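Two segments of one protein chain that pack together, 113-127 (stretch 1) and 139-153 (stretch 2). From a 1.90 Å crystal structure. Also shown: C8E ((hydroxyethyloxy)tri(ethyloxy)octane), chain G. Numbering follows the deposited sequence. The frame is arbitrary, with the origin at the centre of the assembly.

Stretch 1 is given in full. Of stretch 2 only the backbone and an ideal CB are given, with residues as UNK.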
# COMPACT_ATOMS: atom_id res chain seq x y z
N LYS A 113 -11.25 5.84 23.44
CA LYS A 113 -9.96 5.42 23.95
C LYS A 113 -9.99 5.19 25.44
O LYS A 113 -10.60 5.97 26.17
CB LYS A 113 -8.90 6.45 23.59
CG LYS A 113 -7.46 6.04 23.92
CD LYS A 113 -6.52 6.87 23.04
CE LYS A 113 -5.06 6.63 23.40
NZ LYS A 113 -4.17 7.51 22.59
N VAL A 114 -9.36 4.11 25.88
CA VAL A 114 -9.10 3.85 27.28
C VAL A 114 -7.62 3.54 27.40
O VAL A 114 -7.11 2.61 26.75
CB VAL A 114 -9.88 2.64 27.80
CG1 VAL A 114 -9.68 2.50 29.31
CG2 VAL A 114 -11.36 2.76 27.45
N SER A 115 -6.92 4.34 28.21
CA SER A 115 -5.47 4.21 28.37
C SER A 115 -4.77 4.35 27.02
O SER A 115 -4.82 5.42 26.40
CB SER A 115 -5.12 2.90 29.08
OG SER A 115 -3.79 2.93 29.58
N ASN A 116 -4.12 3.29 26.56
CA ASN A 116 -3.44 3.29 25.26
C ASN A 116 -4.09 2.33 24.28
O ASN A 116 -3.41 1.75 23.43
CB ASN A 116 -1.95 2.96 25.42
CG ASN A 116 -1.21 4.02 26.21
OD1 ASN A 116 -0.98 5.12 25.72
ND2 ASN A 116 -0.84 3.69 27.44
N THR A 117 -5.40 2.16 24.42
CA THR A 117 -6.18 1.29 23.56
C THR A 117 -7.27 2.10 22.90
O THR A 117 -8.16 2.63 23.57
CB THR A 117 -6.83 0.17 24.37
OG1 THR A 117 -5.80 -0.63 24.99
CG2 THR A 117 -7.70 -0.70 23.48
N GLU A 118 -7.21 2.20 21.57
CA GLU A 118 -8.15 3.05 20.84
C GLU A 118 -9.03 2.24 19.89
O GLU A 118 -8.54 1.35 19.19
CB GLU A 118 -7.38 4.14 20.08
CG GLU A 118 -8.25 5.16 19.36
CD GLU A 118 -7.43 6.15 18.56
OE1 GLU A 118 -6.18 6.07 18.62
OE2 GLU A 118 -8.01 6.99 17.85
N PHE A 119 -10.32 2.55 19.89
CA PHE A 119 -11.28 1.97 18.95
C PHE A 119 -11.65 3.03 17.92
O PHE A 119 -11.92 4.17 18.28
CB PHE A 119 -12.55 1.53 19.68
CG PHE A 119 -13.62 0.99 18.76
CD1 PHE A 119 -13.37 -0.11 17.94
CD2 PHE A 119 -14.87 1.59 18.71
CE1 PHE A 119 -14.35 -0.61 17.09
CE2 PHE A 119 -15.86 1.10 17.86
CZ PHE A 119 -15.60 -0.00 17.05
N ARG A 120 -11.65 2.66 16.65
CA ARG A 120 -11.98 3.60 15.59
C ARG A 120 -13.06 3.01 14.72
O ARG A 120 -12.98 1.85 14.33
CB ARG A 120 -10.76 3.93 14.73
CG ARG A 120 -9.76 4.80 15.42
CD ARG A 120 -8.46 4.92 14.66
NE ARG A 120 -8.53 5.91 13.59
CZ ARG A 120 -8.56 7.22 13.80
NH1 ARG A 120 -8.54 7.68 15.05
NH2 ARG A 120 -8.62 8.07 12.78
N TYR A 121 -14.06 3.82 14.39
CA TYR A 121 -15.22 3.33 13.67
C TYR A 121 -15.61 4.31 12.55
O TYR A 121 -16.00 5.43 12.82
CB TYR A 121 -16.36 3.18 14.68
CG TYR A 121 -17.58 2.47 14.16
CD1 TYR A 121 -17.60 1.09 14.04
CD2 TYR A 121 -18.73 3.17 13.83
CE1 TYR A 121 -18.72 0.43 13.59
CE2 TYR A 121 -19.86 2.52 13.38
CZ TYR A 121 -19.85 1.15 13.26
OH TYR A 121 -20.98 0.49 12.81
N GLY A 122 -15.50 3.87 11.30
CA GLY A 122 -15.68 4.75 10.17
C GLY A 122 -14.50 4.64 9.21
O GLY A 122 -14.09 3.55 8.82
N THR A 123 -13.96 5.78 8.83
CA THR A 123 -12.87 5.80 7.86
C THR A 123 -11.54 5.36 8.48
O THR A 123 -11.14 5.85 9.53
CB THR A 123 -12.75 7.19 7.22
OG1 THR A 123 -14.03 7.57 6.70
CG2 THR A 123 -11.72 7.17 6.08
N LEU A 124 -10.88 4.42 7.80
CA LEU A 124 -9.62 3.84 8.28
C LEU A 124 -8.61 3.85 7.14
O LEU A 124 -8.98 3.72 5.97
CB LEU A 124 -9.86 2.39 8.74
CG LEU A 124 -10.85 2.17 9.88
CD1 LEU A 124 -11.22 0.69 10.06
CD2 LEU A 124 -10.30 2.76 11.18
N GLN A 125 -7.33 3.97 7.48
CA GLN A 125 -6.25 3.89 6.50
C GLN A 125 -5.11 3.07 7.07
O GLN A 125 -4.08 3.61 7.46
CB GLN A 125 -5.73 5.30 6.16
CG GLN A 125 -6.72 6.12 5.32
CD GLN A 125 -6.18 7.48 4.96
OE1 GLN A 125 -5.96 8.32 5.83
NE2 GLN A 125 -5.95 7.72 3.67
N PRO A 126 -5.28 1.74 7.12
CA PRO A 126 -4.26 0.89 7.75
C PRO A 126 -2.97 0.82 6.93
O PRO A 126 -3.01 0.96 5.72
CB PRO A 126 -4.93 -0.49 7.81
CG PRO A 126 -6.42 -0.23 7.59
CD PRO A 126 -6.47 0.98 6.71
N LYS A 127 -1.84 0.62 7.60
CA LYS A 127 -0.58 0.36 6.91
C LYS A 127 0.07 -0.89 7.52
O LYS A 127 1.05 -0.79 8.25
CB LYS A 127 0.36 1.57 7.02
CG LYS A 127 -0.21 2.85 6.43
CD LYS A 127 0.81 3.98 6.46
CE LYS A 127 2.06 3.62 5.68
NZ LYS A 127 1.82 3.56 4.21
N UNK A 139 -5.14 11.45 -4.65
CA UNK A 139 -5.81 11.34 -3.36
C UNK A 139 -5.71 9.88 -2.91
O UNK A 139 -5.72 8.98 -3.73
CB UNK A 139 -7.27 11.80 -3.44
N UNK A 140 -5.57 9.66 -1.60
CA UNK A 140 -5.37 8.31 -1.08
C UNK A 140 -6.62 7.43 -1.05
O UNK A 140 -7.76 7.91 -1.02
CB UNK A 140 -4.80 8.40 0.34
N UNK A 141 -6.37 6.12 -1.07
CA UNK A 141 -7.39 5.13 -0.79
C UNK A 141 -7.80 5.26 0.67
O UNK A 141 -6.96 5.53 1.53
CB UNK A 141 -6.89 3.72 -1.10
N UNK A 142 -9.08 5.06 0.95
CA UNK A 142 -9.55 4.90 2.32
C UNK A 142 -10.40 3.64 2.43
O UNK A 142 -10.95 3.16 1.43
CB UNK A 142 -10.35 6.13 2.77
N UNK A 143 -10.54 3.12 3.64
CA UNK A 143 -11.39 1.95 3.88
C UNK A 143 -12.45 2.37 4.87
O UNK A 143 -12.29 3.37 5.57
CB UNK A 143 -10.59 0.75 4.40
N UNK A 144 -13.54 1.61 4.95
CA UNK A 144 -14.51 1.82 6.02
C UNK A 144 -14.57 0.58 6.89
O UNK A 144 -14.64 -0.53 6.37
CB UNK A 144 -15.89 2.15 5.46
N UNK A 145 -14.58 0.75 8.20
CA UNK A 145 -14.68 -0.42 9.07
C UNK A 145 -14.57 -0.07 10.54
O UNK A 145 -14.80 1.07 10.93
CB UNK A 145 -13.59 -1.44 8.71
N UNK A 146 -14.21 -1.06 11.35
CA UNK A 146 -14.02 -0.85 12.78
C UNK A 146 -12.68 -1.45 13.15
O UNK A 146 -12.30 -2.47 12.59
CB UNK A 146 -15.15 -1.47 13.60
N UNK A 147 -11.97 -0.84 14.09
CA UNK A 147 -10.61 -1.28 14.44
C UNK A 147 -10.23 -0.93 15.87
O UNK A 147 -10.51 0.17 16.34
CB UNK A 147 -9.59 -0.66 13.48
N UNK A 148 -9.57 -1.86 16.56
CA UNK A 148 -8.98 -1.56 17.86
C UNK A 148 -7.46 -1.71 17.79
O UNK A 148 -6.94 -2.66 17.21
CB UNK A 148 -9.56 -2.47 18.94
N UNK A 149 -6.73 -0.76 18.36
CA UNK A 149 -5.28 -0.85 18.43
C UNK A 149 -4.89 -0.62 19.88
O UNK A 149 -5.57 0.09 20.60
CB UNK A 149 -4.60 0.16 17.50
N UNK A 150 -3.78 -1.22 20.30
CA UNK A 150 -3.37 -1.07 21.69
C UNK A 150 -1.85 -1.14 21.87
O UNK A 150 -1.19 -1.97 21.26
CB UNK A 150 -4.04 -2.15 22.54
N UNK A 151 -1.31 -0.26 22.71
CA UNK A 151 0.09 -0.36 23.11
C UNK A 151 0.21 -0.58 24.62
O UNK A 151 1.29 -0.48 25.18
CB UNK A 151 0.85 0.90 22.70
N UNK A 152 -0.91 -0.91 25.25
CA UNK A 152 -0.97 -1.16 26.69
C UNK A 152 -0.25 -2.44 27.12
O UNK A 152 0.18 -2.56 28.27
CB UNK A 152 -2.43 -1.23 27.13
N UNK A 153 -0.13 -3.41 26.22
CA UNK A 153 0.69 -4.60 26.48
C UNK A 153 2.14 -4.27 26.13
O UNK A 153 2.46 -4.03 24.96
CB UNK A 153 0.19 -5.80 25.68
C1 C8E G . -16.36 18.18 24.71
C2 C8E G . -17.70 18.01 23.99
C3 C8E G . -17.52 17.38 22.62
C4 C8E G . -18.74 16.54 22.25
C6 C8E G . -17.88 13.72 20.34
C7 C8E G . -17.80 12.22 20.60
C8 C8E G . -17.64 11.41 19.32
O9 C8E G . -18.81 10.67 19.06
C10 C8E G . -18.68 9.90 17.88
C11 C8E G . -20.00 9.89 17.12
O12 C8E G . -20.15 11.14 16.48
C13 C8E G . -19.46 11.22 15.24
C14 C8E G . -19.87 10.08 14.31
O15 C8E G . -18.88 9.94 13.31
C16 C8E G . -19.30 9.14 12.23
C17 C8E G . -18.79 7.72 12.44
O18 C8E G . -19.28 6.90 11.41
C19 C8E G . -20.09 5.87 11.92

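Position 139 has nothing of stretch 1 within reach of its CB, so the visible atoms do not restrict it; it is Leu-139. At 140, phi/psi of -76/156 suits proline among many others, and the CB lies 3.6 Å from NE2 of Gln-125. The residue is Pro-140. Position 141 offers its carbonyl: Gln-125 NE2 donates to the O of 141 at 3.2 Å. Any residue could supply that oxygen; it is Val-141.

At 142 the CB sits 3.7 Å from Thr-123 CG2, where a beta-branched residue would fit the extended backbone. It is Thr-142.

From 143 the chains pair antiparallel. The CB of 143 lies on the face of Leu-124, 4.7 Å from Pro-126 CD, so an apolar or aromatic side chain suits. Phe-143 brings its CD1 to 3.8 Å from Pro-126 CD.

Position 144 points to the opposite face, beside Thr-123, whose hydroxyl invites an acceptor at the end of a longer side chain, Glu or Gln; Asp and Asn would fall short. Glu-144 accepts from Thr-123 OG1 through OE1 at 3.0 Å, and a water donates to both OE2 and Thr-123 OG1.

At 145 a CB would stand only 3.5 Å from Leu-124 CD1, and phi/psi of 175/-159 is unusual for other residues; glycine is favoured, and Gly-145 is found. At 146 a CB would have room, so small residues are possible. Gly-146 leaves its CA 4.3 Å from both Phe-119 CE1 and Tyr-121 CD1.

The CB of 147 is 4.0 Å from Leu-124 CD1, with Arg-120 on the same face; a long side chain with an apolar stem and a polar end suits. Gln-147 donates from NE2 to a water that in turn donates to Glu-118 O.

Position 148 lies between Phe-119 and Thr-117 CG2, favouring Val, Ile or Leu. Val-148 places CG2 3.6 Å from Thr-117 CG2. At 149, across from Glu-118, a polar or beta-branched residue fits; the OG1 of Thr-149 shares a water with Glu-118 OE1, weakly bound on the glutamate side.

At 150 the CB is 3.4 Å from Thr-117 OG1, so a small hydroxyl residue suits. Ser-150 OG donates to Thr-117 OG1 at 2.8 Å. Position 151 gives its N to Asn-116 O at 3.0 Å, leaving the side chain sideways and little constrained; it is Thr-151.

At 152 the CB points sideways, but a short carboxylate can turn its end to a cluster of donors: Ser-115 OG, Asn-116 N and ND2, Thr-117 OG1. Asp-152 OD1 accepts from Ser-115 OG, and OD2 from Asn-116 N and Thr-117 OG1, each at 2.8 Å. At 153 no stretch 1 atom approaches the CB, so many residues would do; it is Leu-153.

Stretch 2 (139-153) LPVTFEGGQVTSTDL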
# COMPACT_ATOMS: atom_id res chain seq x y z
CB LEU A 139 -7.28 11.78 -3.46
CG LEU A 139 -7.54 13.22 -3.96
CD1 LEU A 139 -9.03 13.50 -4.12
CD2 LEU A 139 -6.93 14.23 -3.00
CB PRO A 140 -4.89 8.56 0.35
CG PRO A 140 -5.52 9.89 0.71
CD PRO A 140 -5.45 10.69 -0.55
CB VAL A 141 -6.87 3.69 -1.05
CG1 VAL A 141 -7.84 2.63 -0.49
CG2 VAL A 141 -6.61 3.46 -2.54
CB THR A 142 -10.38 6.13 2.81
OG1 THR A 142 -11.59 6.24 2.05
CG2 THR A 142 -9.57 7.43 2.68
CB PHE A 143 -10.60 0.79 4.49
CG PHE A 143 -9.61 0.17 3.56
CD1 PHE A 143 -8.32 0.67 3.46
CD2 PHE A 143 -9.96 -0.94 2.80
CE1 PHE A 143 -7.40 0.08 2.60
CE2 PHE A 143 -9.04 -1.52 1.94
CZ PHE A 143 -7.77 -1.00 1.83
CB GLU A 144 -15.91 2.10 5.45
CG GLU A 144 -16.01 3.33 4.55
CD GLU A 144 -15.77 4.63 5.30
OE1 GLU A 144 -14.98 5.46 4.80
OE2 GLU A 144 -16.39 4.82 6.37
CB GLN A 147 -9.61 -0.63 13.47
CG GLN A 147 -8.17 -0.95 13.75
CD GLN A 147 -7.22 -0.19 12.83
OE1 GLN A 147 -6.85 -0.68 11.77
NE2 GLN A 147 -6.79 0.99 13.26
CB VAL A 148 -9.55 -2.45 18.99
CG1 VAL A 148 -9.31 -3.92 18.71
CG2 VAL A 148 -8.95 -2.07 20.34
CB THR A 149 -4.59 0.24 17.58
OG1 THR A 149 -4.92 1.53 18.10
CG2 THR A 149 -5.07 0.17 16.13
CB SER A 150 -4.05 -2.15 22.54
OG SER A 150 -3.62 -2.08 23.90
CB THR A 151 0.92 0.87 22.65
OG1 THR A 151 0.34 2.08 23.16
CG2 THR A 151 0.98 0.93 21.13
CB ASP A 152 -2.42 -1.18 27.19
CG ASP A 152 -2.97 0.22 27.44
OD1 ASP A 152 -2.33 0.99 28.19
OD2 ASP A 152 -4.05 0.55 26.89
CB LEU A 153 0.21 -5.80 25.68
CG LEU A 153 0.94 -7.11 25.98
CD1 LEU A 153 0.80 -7.48 27.45
CD2 LEU A 153 0.43 -8.24 25.10
O HOH W 1 -7.77 1.84 16.08
O HOH W 2 -5.84 3.61 16.74
O HOH W 3 -17.13 7.01 7.57
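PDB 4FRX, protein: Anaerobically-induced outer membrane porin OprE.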